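Side-chain contact in UDP-N-acetylmuramate--L-alanine ligase (Thermotoga maritima, PDB 1J6U), which joins L-alanine to UDP-N-acetylmuramate at the expense of ATP, a step in building the peptidoglycan of the bacterial cell wall: residues Pro97-Arg101 and Leu102-Arg106. Numbering follows the deposited sequence.
Sequences PIENR and LHYFR
Glu99 reaches across to His103 and Tyr104 where strand 98-100, an outermost strand of the parallel sheet in the Rossmann-like N-terminal domain, turns into helix 101-112. The Glu99 carboxylate meets the His103 ring at the edge and in the ring plane, with OE2 3.2 Å from CD2 of His103; the two flat groups are turned 57° from one another. With CG anti to the backbone N (chi1 -178°), the His103 ring swings out toward that carboxylate. The same OE2 approaches the edge of the Tyr104 ring, 4.1 Å from CD1. Asp107 brings a second carboxylate near OE2, which would probably raise the proton affinity of one of the two acids. An alanine in place of Glu99 would remove the carboxylate and is likely to leave the CD2 edge of His103 without its acidic neighbour, the imidazole less firmly placed. Asn100 sits at the N-cap position, but its OD1 is hydrogen-bonded to NZ of Lys77 rather than capping the helix. Arg101 sends its guanidinium the other way, to a salt bridge with Glu174. The first helical turn is closed by two backbone bonds: Phe105 N to Arg101 O, 2.8 Å, and Tyr104 N to Asn100 O, also 2.8 Å, with an N-H...O angle of 159°.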
# COMPACT_ATOMS: atom_id res chain seq x y z
N PRO A 97 -21.96 -12.25 18.27
CA PRO A 97 -21.56 -12.65 16.91
C PRO A 97 -20.20 -12.04 16.57
O PRO A 97 -19.91 -10.86 16.86
CB PRO A 97 -22.69 -12.11 16.05
CG PRO A 97 -23.13 -10.85 16.84
CD PRO A 97 -23.16 -11.39 18.26
N ILE A 98 -19.35 -12.86 15.97
CA ILE A 98 -18.01 -12.45 15.62
C ILE A 98 -17.84 -12.61 14.14
O ILE A 98 -18.20 -13.65 13.58
CB ILE A 98 -16.96 -13.34 16.29
CG1 ILE A 98 -16.94 -13.07 17.79
CG2 ILE A 98 -15.58 -13.08 15.71
CD1 ILE A 98 -16.37 -14.24 18.55
N GLU A 99 -17.30 -11.57 13.51
CA GLU A 99 -17.10 -11.64 12.09
C GLU A 99 -15.68 -11.30 11.69
O GLU A 99 -14.96 -10.61 12.43
CB GLU A 99 -18.08 -10.74 11.40
CG GLU A 99 -18.61 -11.43 10.20
CD GLU A 99 -20.00 -10.99 9.91
OE1 GLU A 99 -20.78 -10.92 10.90
OE2 GLU A 99 -20.30 -10.73 8.72
N ASN A 100 -15.29 -11.84 10.54
CA ASN A 100 -13.96 -11.61 9.97
C ASN A 100 -13.96 -10.40 9.05
O ASN A 100 -14.90 -10.19 8.29
CB ASN A 100 -13.50 -12.86 9.23
CG ASN A 100 -13.22 -14.02 10.20
OD1 ASN A 100 -12.39 -13.89 11.11
ND2 ASN A 100 -13.91 -15.14 10.03
N ARG A 101 -12.90 -9.60 9.16
CA ARG A 101 -12.71 -8.39 8.38
C ARG A 101 -13.20 -8.45 6.92
O ARG A 101 -14.15 -7.76 6.56
CB ARG A 101 -11.22 -8.02 8.41
CG ARG A 101 -10.87 -6.62 7.87
CD ARG A 101 -9.34 -6.38 7.91
NE ARG A 101 -8.60 -7.49 7.30
CZ ARG A 101 -7.32 -7.79 7.54
NH1 ARG A 101 -6.73 -8.83 6.93
NH2 ARG A 101 -6.61 -7.05 8.39
N LEU A 102 -12.59 -9.32 6.11
CA LEU A 102 -12.93 -9.39 4.69
C LEU A 102 -14.37 -9.70 4.47
O LEU A 102 -15.06 -9.02 3.71
CB LEU A 102 -12.11 -10.44 3.96
CG LEU A 102 -11.36 -9.98 2.72
CD1 LEU A 102 -11.22 -11.18 1.81
CD2 LEU A 102 -12.09 -8.82 2.02
N HIS A 103 -14.81 -10.75 5.14
CA HIS A 103 -16.19 -11.19 5.05
C HIS A 103 -17.15 -10.06 5.43
O HIS A 103 -18.16 -9.86 4.77
CB HIS A 103 -16.41 -12.38 5.97
CG HIS A 103 -17.79 -12.93 5.88
ND1 HIS A 103 -18.15 -13.89 4.96
CD2 HIS A 103 -18.93 -12.57 6.52
CE1 HIS A 103 -19.46 -14.10 5.04
NE2 HIS A 103 -19.95 -13.31 5.97
N TYR A 104 -16.83 -9.32 6.49
CA TYR A 104 -17.69 -8.23 6.93
C TYR A 104 -17.67 -7.10 5.89
O TYR A 104 -18.68 -6.44 5.61
CB TYR A 104 -17.20 -7.69 8.26
CG TYR A 104 -18.06 -6.57 8.79
CD1 TYR A 104 -19.34 -6.83 9.29
CD2 TYR A 104 -17.59 -5.25 8.81
CE1 TYR A 104 -20.13 -5.80 9.83
CE2 TYR A 104 -18.36 -4.22 9.33
CZ TYR A 104 -19.63 -4.51 9.84
OH TYR A 104 -20.36 -3.49 10.38
N PHE A 105 -16.49 -6.88 5.34
CA PHE A 105 -16.32 -5.88 4.31
C PHE A 105 -17.22 -6.24 3.12
O PHE A 105 -17.96 -5.40 2.58
CB PHE A 105 -14.85 -5.84 3.88
CG PHE A 105 -14.58 -4.80 2.87
CD1 PHE A 105 -14.90 -3.47 3.13
CD2 PHE A 105 -14.04 -5.14 1.63
CE1 PHE A 105 -14.68 -2.48 2.18
CE2 PHE A 105 -13.82 -4.17 0.67
CZ PHE A 105 -14.14 -2.83 0.95
N ARG A 106 -17.17 -7.50 2.69
CA ARG A 106 -18.03 -7.87 1.59
C ARG A 106 -19.47 -7.60 1.92
O ARG A 106 -20.23 -7.10 1.09
CB ARG A 106 -17.91 -9.33 1.24
CG ARG A 106 -18.38 -9.55 -0.16
CD ARG A 106 -18.47 -10.99 -0.52
NE ARG A 106 -19.65 -11.57 0.09
CZ ARG A 106 -19.98 -12.83 -0.06
NH1 ARG A 106 -19.21 -13.62 -0.79
NH2 ARG A 106 -21.07 -13.31 0.53